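Local coordinates for protein glutamate--tRNA ligase (Elizabethkingia anophelis, PDB 6B1Z) that probably attaches glutamate to its cognate tRNA in an ATP-dependent reaction, as a class I aminoacyl-tRNA synthetase, at residues L114-P119 / E163-V168; I169-P174 / H239-E244. One frame throughout, in Å; residues are numbered along the deposited sequence.

Interaction 1 (L114-P119 / E163-V168)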
ATOM      1  N   LEU A 114     -30.501 -11.931  23.898  1.00 20.59           N
ATOM      2  CA  LEU A 114     -31.158 -12.062  22.600  1.00 21.22           C
ATOM      3  C   LEU A 114     -31.944 -10.796  22.282  1.00 20.51           C
ATOM      4  O   LEU A 114     -32.606 -10.231  23.157  1.00 21.06           O
ATOM      5  CB  LEU A 114     -32.106 -13.264  22.588  1.00 23.03           C
ATOM      6  CG  LEU A 114     -31.603 -14.574  23.209  1.00 24.24           C
ATOM      7  CD1 LEU A 114     -32.674 -15.652  23.083  1.00 32.66           C
ATOM      8  CD2 LEU A 114     -30.301 -15.010  22.579  1.00 25.71           C
ATOM      9  N   ALA A 115     -31.878 -10.349  21.026  1.00 19.24           N
ATOM     10  CA  ALA A 115     -32.578  -9.129  20.630  1.00 19.55           C
ATOM     11  C   ALA A 115     -33.369  -9.383  19.356  1.00 19.91           C
ATOM     12  O   ALA A 115     -32.841  -9.955  18.395  1.00 22.94           O
ATOM     13  CB  ALA A 115     -31.605  -7.957  20.440  1.00 19.69           C
ATOM     14  N   PHE A 116     -34.629  -8.956  19.358  1.00 18.74           N
ATOM     15  CA  PHE A 116     -35.597  -9.288  18.320  1.00 21.89           C
ATOM     16  C   PHE A 116     -35.968  -8.094  17.450  1.00 21.48           C
ATOM     17  O   PHE A 116     -36.833  -8.228  16.571  1.00 24.89           O
ATOM     18  CB  PHE A 116     -36.870  -9.873  18.949  1.00 26.01           C
ATOM     19  CG  PHE A 116     -36.639 -11.140  19.734  1.00 23.32           C
ATOM     20  CD1 PHE A 116     -36.464 -11.099  21.111  1.00 27.14           C
ATOM     21  CD2 PHE A 116     -36.599 -12.367  19.096  1.00 25.01           C
ATOM     22  CE1 PHE A 116     -36.244 -12.265  21.831  1.00 29.31           C
ATOM     23  CE2 PHE A 116     -36.395 -13.545  19.811  1.00 28.39           C
ATOM     24  CZ  PHE A 116     -36.208 -13.488  21.181  1.00 25.64           C
ATOM     25  N   ASP A 117     -35.320  -6.946  17.641  1.00 22.60           N
ATOM     26  CA  ASP A 117     -35.735  -5.735  16.941  1.00 21.85           C
ATOM     27  C   ASP A 117     -35.551  -5.885  15.437  1.00 20.90           C
ATOM     28  O   ASP A 117     -34.528  -6.386  14.963  1.00 25.85           O
ATOM     29  CB  ASP A 117     -34.931  -4.538  17.446  1.00 20.69           C
ATOM     30  CG  ASP A 117     -34.759  -4.552  18.946  1.00 20.33           C
ATOM     31  OD1 ASP A 117     -33.793  -5.194  19.415  1.00 21.38           O
ATOM     32  OD2 ASP A 117     -35.597  -3.945  19.644  1.00 23.78           O
ATOM     33  N   THR A 118     -36.552  -5.449  14.690  1.00 21.52           N
ATOM     34  CA  THR A 118     -36.467  -5.486  13.236  1.00 22.66           C
ATOM     35  C   THR A 118     -35.745  -4.246  12.717  1.00 28.18           C
ATOM     36  O   THR A 118     -35.605  -3.250  13.435  1.00 24.73           O
ATOM     37  CB  THR A 118     -37.859  -5.558  12.623  1.00 25.57           C
ATOM     38  OG1 THR A 118     -38.554  -4.325  12.851  1.00 24.13           O
ATOM     39  CG2 THR A 118     -38.664  -6.718  13.216  1.00 25.33           C
ATOM     40  N   PRO A 119     -35.271  -4.278  11.468  1.00 29.58           N
ATOM     41  CA  PRO A 119     -34.639  -3.067  10.910  1.00 30.43           C
ATOM     42  C   PRO A 119     -35.550  -1.851  10.916  1.00 29.37           C
ATOM     43  O   PRO A 119     -35.078  -0.734  11.163  1.00 30.17           O
ATOM     44  CB  PRO A 119     -34.271  -3.505   9.488  1.00 32.20           C
ATOM     45  CG  PRO A 119     -34.017  -4.971   9.625  1.00 29.57           C
ATOM     46  CD  PRO A 119     -35.098  -5.441  10.578  1.00 34.24           C
ATOM     47  N   GLU A 163     -42.083 -19.365  17.876  1.00 43.55           N
ATOM     48  CA  GLU A 163     -42.509 -18.875  16.571  1.00 41.22           C
ATOM     49  C   GLU A 163     -41.357 -18.696  15.590  1.00 47.45           C
ATOM     50  O   GLU A 163     -41.593 -18.227  14.470  1.00 47.80           O
ATOM     51  CB  GLU A 163     -43.257 -17.549  16.735  1.00 40.66           C
ATOM     52  CG  GLU A 163     -44.568 -17.666  17.502  1.00 43.30           C
ATOM     53  CD  GLU A 163     -45.171 -16.317  17.837  1.00 56.60           C
ATOM     54  OE1 GLU A 163     -44.533 -15.285  17.542  1.00 62.50           O
ATOM     55  OE2 GLU A 163     -46.286 -16.286  18.398  1.00 65.22           O
ATOM     56  N   LYS A 164     -40.128 -19.051  15.980  1.00 42.60           N
ATOM     57  CA  LYS A 164     -38.948 -18.914  15.123  1.00 39.06           C
ATOM     58  C   LYS A 164     -38.713 -17.455  14.725  1.00 40.26           C
ATOM     59  O   LYS A 164     -38.313 -17.156  13.598  1.00 38.61           O
ATOM     60  CB  LYS A 164     -39.048 -19.809  13.885  1.00 43.68           C
ATOM     61  N   THR A 165     -38.967 -16.545  15.658  1.00 36.55           N
ATOM     62  CA  THR A 165     -38.720 -15.129  15.418  1.00 34.80           C
ATOM     63  C   THR A 165     -37.226 -14.889  15.242  1.00 32.74           C
ATOM     64  O   THR A 165     -36.434 -15.319  16.088  1.00 35.14           O
ATOM     65  CB  THR A 165     -39.245 -14.296  16.587  1.00 36.77           C
ATOM     66  OG1 THR A 165     -40.612 -14.646  16.853  1.00 36.46           O
ATOM     67  CG2 THR A 165     -39.161 -12.815  16.272  1.00 30.07           C
ATOM     68  N   PRO A 166     -36.799 -14.230  14.165  1.00 32.09           N
ATOM     69  CA  PRO A 166     -35.368 -13.930  13.999  1.00 27.68           C
ATOM     70  C   PRO A 166     -34.838 -13.109  15.164  1.00 24.49           C
ATOM     71  O   PRO A 166     -35.515 -12.211  15.669  1.00 26.62           O
ATOM     72  CB  PRO A 166     -35.320 -13.129  12.693  1.00 29.97           C
ATOM     73  CG  PRO A 166     -36.561 -13.539  11.952  1.00 31.77           C
ATOM     74  CD  PRO A 166     -37.603 -13.795  13.007  1.00 36.63           C
ATOM     75  N   TYR A 167     -33.605 -13.410  15.576  1.00 26.24           N
ATOM     76  CA  TYR A 167     -32.976 -12.664  16.658  1.00 23.95           C
ATOM     77  C   TYR A 167     -31.472 -12.585  16.436  1.00 21.68           C
ATOM     78  O   TYR A 167     -30.871 -13.444  15.781  1.00 22.01           O
ATOM     79  CB  TYR A 167     -33.263 -13.281  18.045  1.00 24.60           C
ATOM     80  CG  TYR A 167     -32.696 -14.678  18.247  1.00 28.49           C
ATOM     81  CD1 TYR A 167     -31.406 -14.869  18.738  1.00 25.99           C
ATOM     82  CD2 TYR A 167     -33.456 -15.802  17.961  1.00 29.71           C
ATOM     83  CE1 TYR A 167     -30.886 -16.142  18.918  1.00 31.09           C
ATOM     84  CE2 TYR A 167     -32.947 -17.080  18.141  1.00 31.16           C
ATOM     85  CZ  TYR A 167     -31.665 -17.243  18.618  1.00 31.07           C
ATOM     86  OH  TYR A 167     -31.161 -18.515  18.792  1.00 33.06           O
ATOM     87  N   VAL A 168     -30.872 -11.532  16.982  1.00 19.66           N
ATOM     88  CA  VAL A 168     -29.425 -11.413  17.061  1.00 19.45           C
ATOM     89  C   VAL A 168     -29.033 -11.633  18.513  1.00 17.97           C
ATOM     90  O   VAL A 168     -29.863 -11.583  19.423  1.00 20.01           O
ATOM     91  CB  VAL A 168     -28.895 -10.052  16.553  1.00 18.92           C
ATOM     92  CG1 VAL A 168     -29.220  -9.843  15.064  1.00 18.49           C
ATOM     93  CG2 VAL A 168     -29.432  -8.888  17.413  1.00 23.26           C
TER
HETATM   94  O   HOH W   1     -37.036 -10.221  14.667  1.00 32.40           O
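The side chains of Phe-116 and Tyr-167 lie side by side and point the same way, their ring planes turned 62° apart and their centroids separated by 6.0 Å. What Phe-116 touches is the root of the tyrosine: its CE2 sits 3.6 Å from Tyr-167 CB, while the neighbouring CD2 packs on Thr-165 CG2 at 3.8 Å. With CG between its backbone N and carbonyl carbon (chi1 64°), Tyr-167 lies beside both Phe-116 and Leu-114. Leu-114 runs alongside the same ring, laying the CD2 branch 3.9 Å from Tyr-167 CE1. Ala-115 and Val-168 join the two segments as a hydrogen-bonded antiparallel pair where strand 112-115 ends and strand 168-171 begins, within a small sheet of the synthetase's catalytic region. Both bonds, Ala-115 N to Val-168 O and Val-168 N to Ala-115 O, measure 2.9 Å. Beside them Ala-115 CB meets Val-168 CG2. Beyond this pair a water donates to both Phe-116 O and Pro-166 O, bridging the backbones. Leu-160 and Leu-161 of helix 154-162 pack against Phe-116, and the Thr-165 hydroxyl bonds to Leu-160 O, tying the segment 163-168 back to that helix.

Interaction 2 (I169-P174 / H239-E244). With EDO (1,2-ethanediol), chain V.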
ATOM      1  N   ILE A 169     -27.751 -11.896  18.734  1.00 17.00           N
ATOM      2  CA  ILE A 169     -27.211 -11.955  20.086  1.00 18.73           C
ATOM      3  C   ILE A 169     -26.355 -10.719  20.283  1.00 17.06           C
ATOM      4  O   ILE A 169     -25.461 -10.445  19.477  1.00 18.10           O
ATOM      5  CB  ILE A 169     -26.407 -13.243  20.327  1.00 18.47           C
ATOM      6  CG1 ILE A 169     -27.315 -14.461  20.184  1.00 22.14           C
ATOM      7  CG2 ILE A 169     -25.709 -13.187  21.698  1.00 20.43           C
ATOM      8  CD1 ILE A 169     -26.569 -15.775  20.105  1.00 25.19           C
ATOM      9  N   ARG A 170     -26.638  -9.959  21.344  1.00 16.23           N
ATOM     10  CA  ARG A 170     -25.915  -8.738  21.654  1.00 14.76           C
ATOM     11  C   ARG A 170     -25.080  -8.909  22.912  1.00 12.67           C
ATOM     12  O   ARG A 170     -25.438  -9.671  23.813  1.00 17.11           O
ATOM     13  CB  ARG A 170     -26.872  -7.565  21.872  1.00 14.01           C
ATOM     14  CG  ARG A 170     -27.431  -7.007  20.575  1.00 17.69           C
ATOM     15  CD  ARG A 170     -28.386  -5.837  20.856  1.00 16.24           C
ATOM     16  NE  ARG A 170     -28.968  -5.350  19.607  1.00 17.69           N
ATOM     17  CZ  ARG A 170     -28.402  -4.446  18.809  1.00 16.25           C
ATOM     18  NH1 ARG A 170     -27.228  -3.909  19.122  1.00 18.55           N
ATOM     19  NH2 ARG A 170     -29.021  -4.082  17.694  1.00 19.05           N
ATOM     20  N   PHE A 171     -23.962  -8.191  22.956  1.00 15.20           N
ATOM     21  CA  PHE A 171     -23.191  -8.103  24.184  1.00 14.79           C
ATOM     22  C   PHE A 171     -23.933  -7.222  25.185  1.00 15.81           C
ATOM     23  O   PHE A 171     -24.475  -6.184  24.813  1.00 16.87           O
ATOM     24  CB  PHE A 171     -21.816  -7.502  23.885  1.00 15.05           C
ATOM     25  CG  PHE A 171     -20.912  -7.448  25.077  1.00 15.08           C
ATOM     26  CD1 PHE A 171     -20.215  -8.576  25.489  1.00 16.91           C
ATOM     27  CD2 PHE A 171     -20.747  -6.257  25.782  1.00 14.99           C
ATOM     28  CE1 PHE A 171     -19.360  -8.522  26.581  1.00 19.59           C
ATOM     29  CE2 PHE A 171     -19.896  -6.199  26.879  1.00 17.94           C
ATOM     30  CZ  PHE A 171     -19.222  -7.325  27.292  1.00 16.29           C
ATOM     31  N   LYS A 172     -23.949  -7.628  26.457  1.00 15.86           N
ATOM     32  CA  LYS A 172     -24.586  -6.823  27.512  1.00 15.75           C
ATOM     33  C   LYS A 172     -23.533  -5.946  28.188  1.00 13.72           C
ATOM     34  O   LYS A 172     -22.813  -6.392  29.089  1.00 17.02           O
ATOM     35  CB  LYS A 172     -25.292  -7.726  28.513  1.00 16.46           C
ATOM     36  CG  LYS A 172     -26.139  -6.971  29.538  1.00 15.63           C
ATOM     37  CD  LYS A 172     -26.794  -7.967  30.490  1.00 23.82           C
ATOM     38  CE  LYS A 172     -27.640  -7.262  31.529  1.00 32.40           C
ATOM     39  NZ  LYS A 172     -26.802  -6.662  32.593  1.00 35.73           N
ATOM     40  N   MET A 173     -23.451  -4.685  27.772  1.00 14.65           N
ATOM     41  CA  MET A 173     -22.441  -3.794  28.331  1.00 14.44           C
ATOM     42  C   MET A 173     -22.687  -3.612  29.823  1.00 15.51           C
ATOM     43  O   MET A 173     -23.817  -3.292  30.222  1.00 16.17           O
ATOM     44  CB  MET A 173     -22.461  -2.422  27.665  1.00 18.98           C
ATOM     45  CG  MET A 173     -21.410  -2.232  26.625  1.00 30.87           C
ATOM     46  SD  MET A 173     -19.731  -2.345  27.285  1.00 18.70           S
ATOM     47  CE  MET A 173     -18.953  -2.764  25.715  1.00 25.22           C
ATOM     48  N   PRO A 174     -21.670  -3.814  30.666  1.00 15.05           N
ATOM     49  CA  PRO A 174     -21.821  -3.564  32.104  1.00 14.11           C
ATOM     50  C   PRO A 174     -22.245  -2.132  32.400  1.00 13.78           C
ATOM     51  O   PRO A 174     -21.941  -1.203  31.647  1.00 15.81           O
ATOM     52  CB  PRO A 174     -20.414  -3.839  32.661  1.00 17.06           C
ATOM     53  CG  PRO A 174     -19.786  -4.782  31.674  1.00 16.15           C
ATOM     54  CD  PRO A 174     -20.368  -4.427  30.321  1.00 15.79           C
ATOM     55  N   HIS A 239     -13.570  -5.855  23.105  1.00 14.10           N
ATOM     56  CA  HIS A 239     -12.832  -7.086  22.850  1.00 13.83           C
ATOM     57  C   HIS A 239     -12.250  -7.657  24.130  1.00 15.34           C
ATOM     58  O   HIS A 239     -12.326  -8.872  24.362  1.00 14.10           O
ATOM     59  CB  HIS A 239     -11.747  -6.824  21.810  1.00 15.01           C
ATOM     60  CG  HIS A 239     -12.313  -6.376  20.504  1.00 18.14           C
ATOM     61  ND1 HIS A 239     -11.591  -5.656  19.569  1.00 18.76           N
ATOM     62  CD2 HIS A 239     -13.557  -6.520  19.990  1.00 15.96           C
ATOM     63  CE1 HIS A 239     -12.365  -5.396  18.528  1.00 17.35           C
ATOM     64  NE2 HIS A 239     -13.556  -5.927  18.749  1.00 16.63           N
ATOM     65  N   VAL A 240     -11.678  -6.797  24.976  1.00 15.52           N
ATOM     66  CA  VAL A 240     -11.144  -7.254  26.255  1.00 16.35           C
ATOM     67  C   VAL A 240     -12.259  -7.837  27.117  1.00 16.31           C
ATOM     68  O   VAL A 240     -12.084  -8.886  27.744  1.00 15.52           O
ATOM     69  CB  VAL A 240     -10.395  -6.099  26.950  1.00 18.79           C
ATOM     70  CG1 VAL A 240     -10.109  -6.412  28.418  1.00 28.32           C
ATOM     71  CG2 VAL A 240      -9.098  -5.817  26.188  1.00 18.50           C
ATOM     72  N   LEU A 241     -13.446  -7.219  27.092  1.00 15.85           N
ATOM     73  CA  LEU A 241     -14.574  -7.749  27.856  1.00 15.48           C
ATOM     74  C   LEU A 241     -15.054  -9.086  27.298  1.00 15.31           C
ATOM     75  O   LEU A 241     -15.530  -9.940  28.064  1.00 16.54           O
ATOM     76  CB  LEU A 241     -15.725  -6.731  27.881  1.00 14.31           C
ATOM     77  CG  LEU A 241     -15.506  -5.555  28.826  1.00 15.54           C
ATOM     78  CD1 LEU A 241     -16.519  -4.448  28.478  1.00 16.91           C
ATOM     79  CD2 LEU A 241     -15.686  -6.032  30.271  1.00 17.53           C
ATOM     80  N   LEU A 242     -14.951  -9.292  25.974  1.00 14.19           N
ATOM     81  CA  LEU A 242     -15.336 -10.584  25.419  1.00 13.73           C
ATOM     82  C   LEU A 242     -14.401 -11.694  25.889  1.00 14.19           C
ATOM     83  O   LEU A 242     -14.864 -12.794  26.204  1.00 15.25           O
ATOM     84  CB  LEU A 242     -15.367 -10.514  23.889  1.00 13.83           C
ATOM     85  CG  LEU A 242     -16.582  -9.745  23.347  1.00 14.74           C
ATOM     86  CD1 LEU A 242     -16.399  -9.508  21.838  1.00 16.69           C
ATOM     87  CD2 LEU A 242     -17.918 -10.471  23.606  1.00 18.08           C
ATOM     88  N   TYR A 243     -13.089 -11.435  25.934  1.00 15.98           N
ATOM     89  CA  TYR A 243     -12.178 -12.452  26.466  1.00 16.26           C
ATOM     90  C   TYR A 243     -12.542 -12.776  27.906  1.00 15.95           C
ATOM     91  O   TYR A 243     -12.609 -13.949  28.283  1.00 17.62           O
ATOM     92  CB  TYR A 243     -10.713 -12.008  26.374  1.00 15.54           C
ATOM     93  CG  TYR A 243     -10.150 -12.083  24.977  1.00 14.15           C
ATOM     94  CD1 TYR A 243      -9.752 -13.291  24.437  1.00 16.97           C
ATOM     95  CD2 TYR A 243     -10.019 -10.938  24.205  1.00 15.29           C
ATOM     96  CE1 TYR A 243      -9.248 -13.365  23.151  1.00 20.05           C
ATOM     97  CE2 TYR A 243      -9.518 -11.000  22.908  1.00 16.28           C
ATOM     98  CZ  TYR A 243      -9.139 -12.220  22.397  1.00 21.11           C
ATOM     99  OH  TYR A 243      -8.625 -12.294  21.126  1.00 20.23           O
ATOM    100  N   GLU A 244     -12.852 -11.752  28.702  1.00 15.58           N
ATOM    101  CA  GLU A 244     -13.290 -11.990  30.074  1.00 15.01           C
ATOM    102  C   GLU A 244     -14.557 -12.838  30.113  1.00 17.87           C
ATOM    103  O   GLU A 244     -14.665 -13.783  30.913  1.00 18.10           O
ATOM    104  CB  GLU A 244     -13.511 -10.654  30.779  1.00 15.27           C
ATOM    105  CG  GLU A 244     -13.986 -10.799  32.220  1.00 19.30           C
ATOM    106  CD  GLU A 244     -14.234  -9.457  32.881  1.00 27.70           C
ATOM    107  OE1 GLU A 244     -13.555  -8.474  32.531  1.00 25.82           O
ATOM    108  OE2 GLU A 244     -15.119  -9.384  33.754  1.00 35.05           O
TER
HETATM  109  C1  EDO V 621     -10.009  -9.126  17.992  1.00 48.76           C
HETATM  110  O1  EDO V 621     -11.257  -8.432  18.048  1.00 41.04           O
HETATM  111  C2  EDO V 621      -9.314  -9.004  19.337  1.00 35.50           C
HETATM  112  O2  EDO V 621      -8.498 -10.163  19.557  1.00 22.38           O
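Phe-171 meets two successive leucines of one helix with different parts of its ring: CZ packs on the CB of Leu-241 at 3.6 Å, while CD1 lies 3.5 Å from the CD2 branch of Leu-242. This is strand-to-helix packing within the class I catalytic region, where strand 168-171 and the loop that follows it face helix 236-246 through apolar side chains alone, with no hydrogen bond between the two segments. Phe-171 leaves the strand toward the helix, with CG anti to its backbone N (chi1 -176°). It crosses Leu-241 at about a right angle but slides past Leu-242 in the opposite direction, and both leucines approach the ring obliquely. Leu-241 also reaches the loop: its CD1 branch sits 4.0 Å from Met-173 SD and about as far from the methionine CE, with Pro-174 CD a little more distant at 4.3 Å. The Met-173 chain, bent at chi2 (-62°), crosses Leu-241 at about a right angle. Leu-201 of the adjoining strand touches both Phe-171 and Leu-242, and Ile-215 of helix 210-220 packs on Leu-242, extending the apolar layer. Glu-244 of the same helix as the two leucines forms a salt bridge with Arg-177. Another side of the helix holds a 1,2-ethanediol, probably from the crystallisation liquor. Its O1 rests over the centre of the His-239 ring, 3.1 Å above the plane, and its O2 accepts a hydrogen bond of 2.6 Å from Tyr-243 OH in the plane of the tyrosine ring.

In the fold
Interaction 1 closes before interaction 2 opens along the chain, and Val-168 and Ile-169 are consecutive, so strand 168-171 runs directly from one contact into the other. Their centres lie 19 Å apart, on the same side of the chain's centre. Both reach the antiparallel sheet of strands 112-115, 168-171 and 200-202, in which 168-171 is the middle strand. They touch through this sheet: Ala-115 CB packs on Arg-170 NE and Leu-114 CD2 on Ile-169 CG1. Interaction 1 joins the end of strand 112-115 to the start of strand 168-171 near helix 154-162, whereas interaction 2 packs the strand and following loop on helix 236-246, connecting this sheet to a helical part of the same catalytic region.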